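PDB 3QI7: putative transcriptional regulator from Clostridium difficile, which is of unknown function but has a two-lobed periplasmic-binding-protein-like fold, consistent with binding a small ligand such as a sugar, and is a putative lipoprotein. Local coordinates for residues I10-V15 with A318-K323; M35-Y39 with I315-T319; G99-L104 with P120-D124; N256-I260 with G301-M306. Residue numbers count along the deposited sequence, not the author numbering.

Interaction 1: I10-V15 with A318-K323; sequences IDDFKV and ATEMVK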
loop_
_atom_site.group_PDB
_atom_site.type_symbol
_atom_site.label_atom_id
_atom_site.label_comp_id
_atom_site.label_asym_id
_atom_site.label_seq_id
_atom_site.Cartn_x
_atom_site.Cartn_y
_atom_site.Cartn_z
ATOM N N ILE A 10 -21.659 -13.266 -21.546
ATOM C CA ILE A 10 -21.183 -13.541 -20.176
ATOM C C ILE A 10 -22.300 -13.254 -19.146
ATOM O O ILE A 10 -22.912 -12.191 -19.181
ATOM C CB ILE A 10 -19.915 -12.659 -19.843
ATOM C CG1 ILE A 10 -18.697 -13.078 -20.680
ATOM C CG2 ILE A 10 -19.559 -12.682 -18.337
ATOM C CD1 ILE A 10 -18.277 -14.542 -20.500
ATOM N N ASP A 11 -22.553 -14.203 -18.242
ATOM C CA ASP A 11 -23.525 -14.023 -17.163
ATOM C C ASP A 11 -23.144 -12.850 -16.252
ATOM O O ASP A 11 -21.963 -12.558 -16.039
ATOM C CB ASP A 11 -23.619 -15.275 -16.275
ATOM C CG ASP A 11 -24.272 -16.473 -16.973
ATOM O OD1 ASP A 11 -25.040 -16.293 -17.943
ATOM O OD2 ASP A 11 -24.023 -17.606 -16.522
ATOM N N ASP A 12 -24.151 -12.203 -15.688
ATOM C CA ASP A 12 -23.905 -11.220 -14.645
ATOM C C ASP A 12 -23.141 -11.907 -13.509
ATOM O O ASP A 12 -23.354 -13.094 -13.237
ATOM C CB ASP A 12 -25.223 -10.627 -14.165
ATOM C CG ASP A 12 -25.943 -9.829 -15.256
ATOM O OD1 ASP A 12 -25.311 -9.451 -16.285
ATOM O OD2 ASP A 12 -27.152 -9.574 -15.070
ATOM N N PHE A 13 -22.214 -11.196 -12.879
ATOM C CA PHE A 13 -21.303 -11.885 -11.972
ATOM C C PHE A 13 -21.005 -11.104 -10.711
ATOM O O PHE A 13 -21.330 -9.922 -10.607
ATOM C CB PHE A 13 -20.021 -12.291 -12.719
ATOM C CG PHE A 13 -19.205 -11.137 -13.226
ATOM C CD1 PHE A 13 -19.514 -10.518 -14.438
ATOM C CD2 PHE A 13 -18.104 -10.676 -12.501
ATOM C CE1 PHE A 13 -18.749 -9.471 -14.928
ATOM C CE2 PHE A 13 -17.330 -9.613 -12.978
ATOM C CZ PHE A 13 -17.656 -9.013 -14.206
ATOM N N LYS A 14 -20.433 -11.791 -9.729
ATOM C CA LYS A 14 -19.946 -11.129 -8.504
ATOM C C LYS A 14 -18.413 -11.233 -8.403
ATOM O O LYS A 14 -17.808 -12.259 -8.775
ATOM C CB LYS A 14 -20.593 -11.743 -7.257
ATOM C CG LYS A 14 -22.122 -11.643 -7.187
ATOM C CD LYS A 14 -22.620 -12.198 -5.851
ATOM C CE LYS A 14 -24.150 -12.146 -5.720
ATOM N NZ LYS A 14 -24.620 -13.286 -4.888
ATOM N N VAL A 15 -17.800 -10.147 -7.959
ATOM C CA VAL A 15 -16.404 -10.137 -7.547
ATOM C C VAL A 15 -16.392 -10.073 -6.023
ATOM O O VAL A 15 -16.779 -9.069 -5.432
ATOM C CB VAL A 15 -15.645 -8.939 -8.142
ATOM C CG1 VAL A 15 -14.176 -8.951 -7.680
ATOM C CG2 VAL A 15 -15.708 -8.978 -9.694
ATOM N N ALA A 318 -9.893 -8.027 -11.997
ATOM C CA ALA A 318 -10.820 -9.159 -11.929
ATOM C C ALA A 318 -12.014 -8.921 -12.860
ATOM O O ALA A 318 -12.368 -9.771 -13.666
ATOM C CB ALA A 318 -11.305 -9.395 -10.488
ATOM N N THR A 319 -12.640 -7.757 -12.752
ATOM C CA THR A 319 -13.784 -7.402 -13.625
ATOM C C THR A 319 -13.443 -7.509 -15.124
ATOM O O THR A 319 -14.201 -8.091 -15.924
ATOM C CB THR A 319 -14.288 -5.986 -13.278
ATOM O OG1 THR A 319 -14.690 -5.979 -11.904
ATOM C CG2 THR A 319 -15.470 -5.567 -14.180
ATOM N N GLU A 320 -12.296 -6.962 -15.503
ATOM C CA GLU A 320 -11.866 -6.984 -16.894
ATOM C C GLU A 320 -11.625 -8.418 -17.334
ATOM O O GLU A 320 -11.963 -8.811 -18.463
ATOM C CB GLU A 320 -10.586 -6.168 -17.056
ATOM C CG GLU A 320 -9.957 -6.162 -18.456
ATOM C CD GLU A 320 -10.653 -5.236 -19.436
ATOM O OE1 GLU A 320 -11.431 -4.374 -18.993
ATOM O OE2 GLU A 320 -10.396 -5.373 -20.662
HETATM N N MSE A 321 -11.005 -9.185 -16.440
HETATM C CA MSE A 321 -10.665 -10.574 -16.751
HETATM C C MSE A 321 -11.926 -11.404 -16.965
HETATM O O MSE A 321 -11.970 -12.240 -17.877
HETATM C CB MSE A 321 -9.797 -11.189 -15.626
HETATM C CG MSE A 321 -8.361 -10.691 -15.623
HETATM SE SE MSE A 321 -7.377 -11.305 -14.018
HETATM C CE MSE A 321 -6.867 -13.048 -14.814
ATOM N N VAL A 322 -12.929 -11.209 -16.112
ATOM C CA VAL A 322 -14.188 -11.945 -16.247
ATOM C C VAL A 322 -14.926 -11.481 -17.519
ATOM O O VAL A 322 -15.322 -12.304 -18.318
ATOM C CB VAL A 322 -15.099 -11.837 -14.988
ATOM C CG1 VAL A 322 -16.418 -12.572 -15.235
ATOM C CG2 VAL A 322 -14.386 -12.428 -13.743
ATOM N N LYS A 323 -15.038 -10.178 -17.742
ATOM C CA LYS A 323 -15.715 -9.687 -18.953
ATOM C C LYS A 323 -15.044 -10.145 -20.242
ATOM O O LYS A 323 -15.734 -10.456 -21.217
ATOM C CB LYS A 323 -15.873 -8.158 -18.947
ATOM C CG LYS A 323 -17.037 -7.696 -18.112
ATOM C CD LYS A 323 -17.056 -6.170 -17.972
ATOM C CE LYS A 323 -18.375 -5.698 -17.400
ATOM N NZ LYS A 323 -18.341 -4.242 -17.130
#
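The deepest fit here is a flat ring pressed against a branched bump. V322 lays its CG1 methyl almost exactly on the axis of the F13 ring, 3.5 Å from the centroid and 4° off the normal, a CH-pi contact that gives the largest overlap on each side. The ring is also hemmed in near its plane, where K323 CG lies 4.0 Å from F13 CE1, while F13 CZ reaches to 4.0 Å from T319 O. K323 thus contributes its aliphatic stem; its NZ turns to Q57 on the neighbouring strand. A second bump, V15, fills the shallow hollow above the small A318: V15 CG1 stands 4.0 Å from A318 CB, and V15 CG2 is 3.9 Å from T319 OG1, which is hydrogen-bonded to Y39 OH. At the other end I10, in the loop before the strand, lies loosely over the helix, with CG1 4.0 Å from K323 O. No hydrogen bond joins the two segments. The strand and helix run nearly antiparallel, at 152°, with axes 9.5 Å apart. This is alpha/beta sandwich packing in a periplasmic-binding-protein-like lobe, helix 306-324 covering one face of the sheet over strand 13-19, which runs parallel to 57-63 and 88-94.

Interaction 2: M35-Y39 with I315-T319; sequences MAKEY and IYLAT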
loop_
_atom_site.group_PDB
_atom_site.type_symbol
_atom_site.label_atom_id
_atom_site.label_comp_id
_atom_site.label_asym_id
_atom_site.label_seq_id
_atom_site.Cartn_x
_atom_site.Cartn_y
_atom_site.Cartn_z
HETATM N N MSE A 35 -15.983 1.093 -4.078
HETATM C CA MSE A 35 -16.051 0.433 -5.377
HETATM C C MSE A 35 -17.386 -0.291 -5.574
HETATM O O MSE A 35 -17.926 -0.317 -6.673
HETATM C CB MSE A 35 -14.902 -0.546 -5.528
HETATM C CG MSE A 35 -13.499 0.085 -5.421
HETATM SE SE MSE A 35 -12.868 0.642 -7.170
HETATM C CE MSE A 35 -12.588 -1.076 -7.993
ATOM N N ALA A 36 -17.905 -0.875 -4.503
ATOM C CA ALA A 36 -19.236 -1.466 -4.500
ATOM C C ALA A 36 -20.312 -0.484 -4.959
ATOM O O ALA A 36 -21.176 -0.843 -5.767
ATOM C CB ALA A 36 -19.588 -1.999 -3.106
ATOM N N LYS A 37 -20.269 0.728 -4.410
ATOM C CA LYS A 37 -21.223 1.775 -4.760
ATOM C C LYS A 37 -21.043 2.202 -6.224
ATOM O O LYS A 37 -22.012 2.359 -6.948
ATOM C CB LYS A 37 -21.105 2.954 -3.796
ATOM C CG LYS A 37 -22.202 3.990 -3.918
ATOM N N GLU A 38 -19.811 2.345 -6.668
ATOM C CA GLU A 38 -19.494 2.679 -8.067
ATOM C C GLU A 38 -20.139 1.675 -9.016
ATOM O O GLU A 38 -20.762 2.037 -10.002
ATOM C CB GLU A 38 -17.958 2.706 -8.250
ATOM C CG GLU A 38 -17.407 2.977 -9.660
ATOM C CD GLU A 38 -15.875 3.175 -9.661
ATOM O OE1 GLU A 38 -15.387 4.073 -8.941
ATOM O OE2 GLU A 38 -15.152 2.430 -10.366
ATOM N N TYR A 39 -19.962 0.389 -8.710
ATOM C CA TYR A 39 -20.506 -0.664 -9.558
ATOM C C TYR A 39 -22.047 -0.629 -9.504
ATOM O O TYR A 39 -22.700 -0.881 -10.511
ATOM C CB TYR A 39 -19.980 -2.057 -9.153
ATOM C CG TYR A 39 -18.590 -2.395 -9.669
ATOM C CD1 TYR A 39 -17.733 -1.410 -10.183
ATOM C CD2 TYR A 39 -18.114 -3.706 -9.621
ATOM C CE1 TYR A 39 -16.461 -1.730 -10.654
ATOM C CE2 TYR A 39 -16.842 -4.032 -10.089
ATOM C CZ TYR A 39 -16.022 -3.045 -10.604
ATOM O OH TYR A 39 -14.770 -3.361 -11.080
ATOM N N ILE A 315 -9.596 -5.310 -8.037
ATOM C CA ILE A 315 -11.029 -5.365 -8.415
ATOM C C ILE A 315 -11.234 -5.057 -9.925
ATOM O O ILE A 315 -11.963 -5.770 -10.615
ATOM C CB ILE A 315 -11.874 -4.425 -7.527
ATOM C CG1 ILE A 315 -11.864 -4.938 -6.077
ATOM C CG2 ILE A 315 -13.323 -4.314 -8.057
ATOM C CD1 ILE A 315 -12.171 -3.871 -5.069
ATOM N N TYR A 316 -10.600 -3.996 -10.417
ATOM C CA TYR A 316 -10.710 -3.601 -11.826
ATOM C C TYR A 316 -10.176 -4.687 -12.741
ATOM O O TYR A 316 -10.750 -4.948 -13.803
ATOM C CB TYR A 316 -9.948 -2.292 -12.110
ATOM C CG TYR A 316 -10.631 -1.006 -11.661
ATOM C CD1 TYR A 316 -11.978 -0.772 -11.889
ATOM C CD2 TYR A 316 -9.914 -0.025 -11.040
ATOM C CE1 TYR A 316 -12.596 0.435 -11.478
ATOM C CE2 TYR A 316 -10.505 1.157 -10.626
ATOM C CZ TYR A 316 -11.841 1.386 -10.850
ATOM O OH TYR A 316 -12.381 2.575 -10.415
ATOM N N LEU A 317 -9.084 -5.339 -12.333
ATOM C CA LEU A 317 -8.477 -6.410 -13.119
ATOM C C LEU A 317 -9.397 -7.619 -13.166
ATOM O O LEU A 317 -9.617 -8.203 -14.243
ATOM C CB LEU A 317 -7.130 -6.815 -12.493
ATOM C CG LEU A 317 -5.978 -7.327 -13.339
ATOM C CD1 LEU A 317 -5.793 -6.562 -14.664
ATOM C CD2 LEU A 317 -4.712 -7.249 -12.460
ATOM N N ALA A 318 -9.893 -8.027 -11.997
ATOM C CA ALA A 318 -10.820 -9.159 -11.929
ATOM C C ALA A 318 -12.014 -8.921 -12.860
ATOM O O ALA A 318 -12.368 -9.771 -13.666
ATOM C CB ALA A 318 -11.305 -9.395 -10.488
ATOM N N THR A 319 -12.640 -7.757 -12.752
ATOM C CA THR A 319 -13.784 -7.402 -13.625
ATOM C C THR A 319 -13.443 -7.509 -15.124
ATOM O O THR A 319 -14.201 -8.091 -15.924
ATOM C CB THR A 319 -14.288 -5.986 -13.278
ATOM O OG1 THR A 319 -14.690 -5.979 -11.904
ATOM C CG2 THR A 319 -15.470 -5.567 -14.180
#
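M35, a selenomethionine, lays its terminal methyl over one face of the Y316 ring: CE is 3.8 Å from the ring centroid and 9° off the normal, a CH-pi contact, while SE sits obliquely at 4.4 Å from the same centroid in a Met-aromatic contact. The two helices, 26-42 and 306-324, lie on the same face of the sheet in this alpha/beta lobe, the first forming the beta-alpha-beta crossover between parallel strands 13-19 and 57-63. On the sheet side M35 and Y39 touch I59, and I315 touches V17. The local helix axes are inclined at 38° to each other and come no closer than 12.7 Å, so long side chains bridge the gap. M35 CE also packs tightly on I315, 3.3 Å from CG2, and Y39 CZ lies 3.9 Å from that I315 CG2, so both the methyl and the phenol pack on the same isoleucine branch. On the more exposed flank the end of Y316 swings toward the first helix, and its OH donates to E38 OE2 at 2.8 Å; F340 and R344 of helix 334-345 also pack on Y316. From the next residue, Y39, OH shares a 2.7 Å hydrogen bond with T319 OG1, a turn after Y316.

Interaction 3: G99-L104 with P120-D124; sequences GLLPAL and PMGDD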
loop_
_atom_site.group_PDB
_atom_site.type_symbol
_atom_site.label_atom_id
_atom_site.label_comp_id
_atom_site.label_asym_id
_atom_site.label_seq_id
_atom_site.Cartn_x
_atom_site.Cartn_y
_atom_site.Cartn_z
ATOM N N GLY A 99 -2.046 -16.655 6.326
ATOM C CA GLY A 99 -2.907 -17.681 6.864
ATOM C C GLY A 99 -4.044 -18.117 5.969
ATOM O O GLY A 99 -4.603 -19.200 6.182
ATOM N N LEU A 100 -4.413 -17.294 4.978
ATOM C CA LEU A 100 -5.645 -17.549 4.231
ATOM C C LEU A 100 -5.411 -18.380 2.965
ATOM O O LEU A 100 -6.370 -18.813 2.303
ATOM C CB LEU A 100 -6.355 -16.228 3.899
ATOM C CG LEU A 100 -6.734 -15.377 5.123
ATOM C CD1 LEU A 100 -7.176 -13.963 4.682
ATOM C CD2 LEU A 100 -7.822 -16.064 5.994
ATOM N N LEU A 101 -4.156 -18.652 2.644
ATOM C CA LEU A 101 -3.859 -19.392 1.415
ATOM C C LEU A 101 -4.614 -20.726 1.278
ATOM O O LEU A 101 -5.141 -21.016 0.193
ATOM C CB LEU A 101 -2.345 -19.587 1.241
ATOM C CG LEU A 101 -1.851 -20.176 -0.085
ATOM C CD1 LEU A 101 -2.386 -19.411 -1.291
ATOM C CD2 LEU A 101 -0.322 -20.186 -0.095
ATOM N N PRO A 102 -4.706 -21.540 2.370
ATOM C CA PRO A 102 -5.458 -22.801 2.206
ATOM C C PRO A 102 -6.881 -22.589 1.723
ATOM O O PRO A 102 -7.404 -23.426 0.972
ATOM C CB PRO A 102 -5.437 -23.434 3.612
ATOM C CG PRO A 102 -4.190 -22.859 4.256
ATOM C CD PRO A 102 -4.153 -21.422 3.735
ATOM N N ALA A 103 -7.485 -21.467 2.112
ATOM C CA ALA A 103 -8.836 -21.152 1.682
ATOM C C ALA A 103 -8.927 -21.058 0.155
ATOM O O ALA A 103 -9.872 -21.572 -0.457
ATOM C CB ALA A 103 -9.329 -19.839 2.328
ATOM N N LEU A 104 -7.955 -20.376 -0.454
ATOM C CA LEU A 104 -7.981 -20.183 -1.891
ATOM C C LEU A 104 -7.624 -21.468 -2.648
ATOM O O LEU A 104 -8.104 -21.681 -3.763
ATOM C CB LEU A 104 -7.074 -19.024 -2.292
ATOM C CG LEU A 104 -7.524 -17.645 -1.764
ATOM C CD1 LEU A 104 -6.556 -16.566 -2.156
ATOM C CD2 LEU A 104 -8.905 -17.270 -2.227
ATOM N N PRO A 120 -2.847 -7.143 -1.073
ATOM C CA PRO A 120 -1.867 -8.218 -1.043
ATOM C C PRO A 120 -2.346 -9.348 -0.153
ATOM O O PRO A 120 -3.435 -9.266 0.400
ATOM C CB PRO A 120 -0.649 -7.531 -0.380
ATOM C CG PRO A 120 -1.328 -6.670 0.749
ATOM C CD PRO A 120 -2.675 -6.219 0.081
HETATM N N MSE A 121 -1.567 -10.424 -0.053
HETATM C CA MSE A 121 -1.710 -11.377 1.060
HETATM C C MSE A 121 -0.337 -11.499 1.761
HETATM O O MSE A 121 0.701 -11.198 1.164
HETATM C CB MSE A 121 -2.225 -12.728 0.569
HETATM C CG MSE A 121 -3.752 -12.721 0.320
HETATM SE SE MSE A 121 -4.397 -14.301 -0.659
HETATM C CE MSE A 121 -4.042 -15.714 0.662
ATOM N N GLY A 122 -0.337 -11.932 3.018
ATOM C CA GLY A 122 0.874 -11.958 3.815
ATOM C C GLY A 122 1.645 -13.252 3.719
ATOM O O GLY A 122 2.711 -13.381 4.324
ATOM N N ASP A 123 1.117 -14.216 2.969
ATOM C CA ASP A 123 1.748 -15.542 2.875
ATOM C C ASP A 123 3.043 -15.542 2.065
ATOM O O ASP A 123 3.334 -14.616 1.315
ATOM C CB ASP A 123 0.764 -16.562 2.286
ATOM C CG ASP A 123 -0.623 -16.473 2.929
ATOM O OD1 ASP A 123 -1.383 -15.540 2.584
ATOM O OD2 ASP A 123 -0.950 -17.314 3.790
ATOM N N ASP A 124 3.821 -16.608 2.216
ATOM C CA ASP A 124 5.066 -16.784 1.459
ATOM C C ASP A 124 4.820 -16.515 -0.048
ATOM O O ASP A 124 3.904 -17.086 -0.643
ATOM C CB ASP A 124 5.565 -18.234 1.648
ATOM C CG ASP A 124 6.878 -18.512 0.915
ATOM O OD1 ASP A 124 6.911 -18.417 -0.327
ATOM O OD2 ASP A 124 7.873 -18.854 1.579
HETATM O O HOH W 1 -3.437 -14.608 4.131
#
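D123 takes chi1 near -46°, which swings its carboxylate back toward the start of the segment 99-104. There OD2 accepts a hydrogen bond from G99 N (2.8 Å, nearly straight at 167°), and OD1 takes one from a water at 2.7 Å, which in turn accepts from L100 N at 3.0 Å. The one carboxylate thus serves two successive amides, one directly and one through the water. G99 has phi 132°, where a CB would collide with the preceding carbonyl, so the turn itself calls for glycine. Both segments lie past the C-terminal ends of neighbouring parallel strands, 88-94 and 115-118, in the Rossmann-like lobe; loops on this side commonly line the ligand cleft of periplasmic binding proteins. The selenomethionine M121 reaches across with chi1 m and chi2 t, then bends at chi3 (p), so that SE approaches L104 CD1 (3.5 Å) and the methyl CE packs against the backbone at L100 and L101, 3.5 Å from L101 N and 4.0 Å from L100 CB. The leucines differ: L100 and L104 are both m,t, L100 reaching helix 72-80, whereas L101 is t,p and turns to F131. L101 N, covered by M121, finds no polar partner.

Interaction 4: N256-I260 with G301-M306; sequences NPSPI and GYPMPM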
loop_
_atom_site.group_PDB
_atom_site.type_symbol
_atom_site.label_atom_id
_atom_site.label_comp_id
_atom_site.label_asym_id
_atom_site.label_seq_id
_atom_site.Cartn_x
_atom_site.Cartn_y
_atom_site.Cartn_z
ATOM N N ASN A 256 4.878 4.434 5.178
ATOM C CA ASN A 256 4.081 4.028 4.030
ATOM C C ASN A 256 3.329 5.249 3.512
ATOM O O ASN A 256 2.519 5.789 4.236
ATOM C CB ASN A 256 3.095 2.946 4.422
ATOM C CG ASN A 256 3.779 1.621 4.637
ATOM O OD1 ASN A 256 4.221 0.981 3.684
ATOM N ND2 ASN A 256 3.949 1.251 5.894
ATOM N N PRO A 257 3.618 5.696 2.273
ATOM C CA PRO A 257 2.948 6.897 1.754
ATOM C C PRO A 257 1.422 6.823 1.794
ATOM O O PRO A 257 0.830 5.846 1.354
ATOM C CB PRO A 257 3.436 6.978 0.314
ATOM C CG PRO A 257 4.811 6.342 0.359
ATOM C CD PRO A 257 4.616 5.179 1.318
ATOM N N SER A 258 0.825 7.857 2.376
ATOM C CA SER A 258 -0.614 7.950 2.532
ATOM C C SER A 258 -1.073 9.384 2.795
ATOM O O SER A 258 -0.683 9.975 3.790
ATOM C CB SER A 258 -1.085 7.061 3.682
ATOM O OG SER A 258 -2.471 7.251 3.865
ATOM N N PRO A 259 -1.920 9.929 1.913
ATOM C CA PRO A 259 -2.466 11.271 2.137
ATOM C C PRO A 259 -3.369 11.351 3.359
ATOM O O PRO A 259 -3.500 12.433 3.986
ATOM C CB PRO A 259 -3.282 11.537 0.862
ATOM C CG PRO A 259 -2.825 10.544 -0.128
ATOM C CD PRO A 259 -2.361 9.351 0.635
ATOM N N ILE A 260 -4.032 10.235 3.682
ATOM C CA ILE A 260 -5.042 10.236 4.738
ATOM C C ILE A 260 -4.466 9.953 6.140
ATOM O O ILE A 260 -5.000 10.449 7.141
ATOM C CB ILE A 260 -6.208 9.287 4.379
ATOM C CG1 ILE A 260 -7.366 9.429 5.380
ATOM C CG2 ILE A 260 -5.730 7.827 4.269
ATOM C CD1 ILE A 260 -7.935 10.846 5.501
ATOM N N GLY A 301 5.307 11.584 -1.654
ATOM C CA GLY A 301 4.443 10.438 -1.417
ATOM C C GLY A 301 4.099 9.731 -2.725
ATOM O O GLY A 301 4.888 9.758 -3.684
ATOM N N TYR A 302 2.920 9.130 -2.739
ATOM C CA TYR A 302 2.282 8.572 -3.929
ATOM C C TYR A 302 0.945 9.290 -4.173
ATOM O O TYR A 302 0.430 9.965 -3.281
ATOM C CB TYR A 302 1.991 7.084 -3.751
ATOM C CG TYR A 302 3.136 6.157 -3.431
ATOM C CD1 TYR A 302 4.434 6.398 -3.912
ATOM C CD2 TYR A 302 2.907 4.988 -2.710
ATOM C CE1 TYR A 302 5.467 5.505 -3.665
ATOM C CE2 TYR A 302 3.929 4.084 -2.429
ATOM C CZ TYR A 302 5.212 4.339 -2.909
ATOM O OH TYR A 302 6.232 3.441 -2.638
ATOM N N PRO A 303 0.348 9.144 -5.375
ATOM C CA PRO A 303 -0.993 9.671 -5.601
ATOM C C PRO A 303 -2.064 9.075 -4.676
ATOM O O PRO A 303 -3.103 9.708 -4.441
ATOM C CB PRO A 303 -1.291 9.246 -7.062
ATOM C CG PRO A 303 -0.014 9.142 -7.667
ATOM C CD PRO A 303 0.886 8.572 -6.612
HETATM N N MSE A 304 -1.835 7.853 -4.200
HETATM C CA MSE A 304 -2.762 7.188 -3.275
HETATM C C MSE A 304 -2.025 6.156 -2.425
HETATM O O MSE A 304 -0.961 5.701 -2.816
HETATM C CB MSE A 304 -3.955 6.541 -4.023
HETATM C CG MSE A 304 -3.642 5.667 -5.223
HETATM SE SE MSE A 304 -5.217 5.221 -6.346
HETATM C CE MSE A 304 -6.466 4.532 -5.038
ATOM N N PRO A 305 -2.595 5.778 -1.271
ATOM C CA PRO A 305 -1.885 4.791 -0.478
ATOM C C PRO A 305 -1.920 3.439 -1.134
ATOM O O PRO A 305 -2.860 3.148 -1.839
ATOM C CB PRO A 305 -2.669 4.718 0.819
ATOM C CG PRO A 305 -3.855 5.708 0.672
ATOM C CD PRO A 305 -3.932 6.111 -0.728
HETATM N N MSE A 306 -0.922 2.631 -0.878
HETATM C CA MSE A 306 -0.908 1.275 -1.432
HETATM C C MSE A 306 -2.095 0.410 -0.867
HETATM O O MSE A 306 -2.653 -0.461 -1.570
HETATM C CB MSE A 306 0.438 0.615 -1.129
HETATM C CG MSE A 306 1.576 1.052 -2.032
HETATM SE SE MSE A 306 1.189 0.484 -3.898
HETATM C CE MSE A 306 1.321 -1.351 -3.777
HETATM O O HOH W 2 1.308 3.261 0.735
#
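Apolar packing does most of the work, and prolines carry it. P257 lies over one face of the Y302 ring: its CG is 3.8 Å from the ring centroid, 13° off the normal, a CH-pi contact, and its CB comes to 3.7 Å from Y302 CD2. The same CB lies 4.0 Å from G301 CA. Two residues on, P259 CD meets P305 CD at 3.9 Å, so two pyrrolidine rings meet at their CD atoms. Y279 of helix 279-292 also packs on P305, while Y302 continues against R143 and R150 of helix 140-153.

Polar links are few, and none is a direct hydrogen bond between the segments. P257 O accepts a CA-H...O contact from P305 CA (3.4 Å) and is also bridged by a water, which donates to P257 O at 2.7 Å and accepts from M306 N at 2.8 Å. P305 holds the N-cap position of helix 306-324, so this water satisfies an amide of the first turn. S258 OG serves its own loop, accepting from Q261 N; its 3.8 Å approach to P305 CG is plain van der Waals contact.

Lying about 7 Å, centre to centre, from the centre of the chain, where strand 300-301 leads into a helix of the first lobe, the pair of loops is consistent with the interlobe connections of the periplasmic-binding-protein fold.

Interactions 1 and 2 share A318 and T319 and use the same helix, 306-324: one sets it against strand 13-19, the other against helix 26-42, the next element in the chain. Interaction 1 is mainly apolar, with no hydrogen bond across the segments, and reaches the surface at I10; interaction 2 is more buried and adds hydrogen bonds through phenol hydroxyls. Interaction 3, buried, lies past the strand ends and joins a loop and helix start to a loop, pairing M121-leucine packing with backbone amides that meet a carboxylate and water. Interaction 4, also buried, has its centre about 7 Å from that of the chain and replaces regular elements by proline packing and a water bridge.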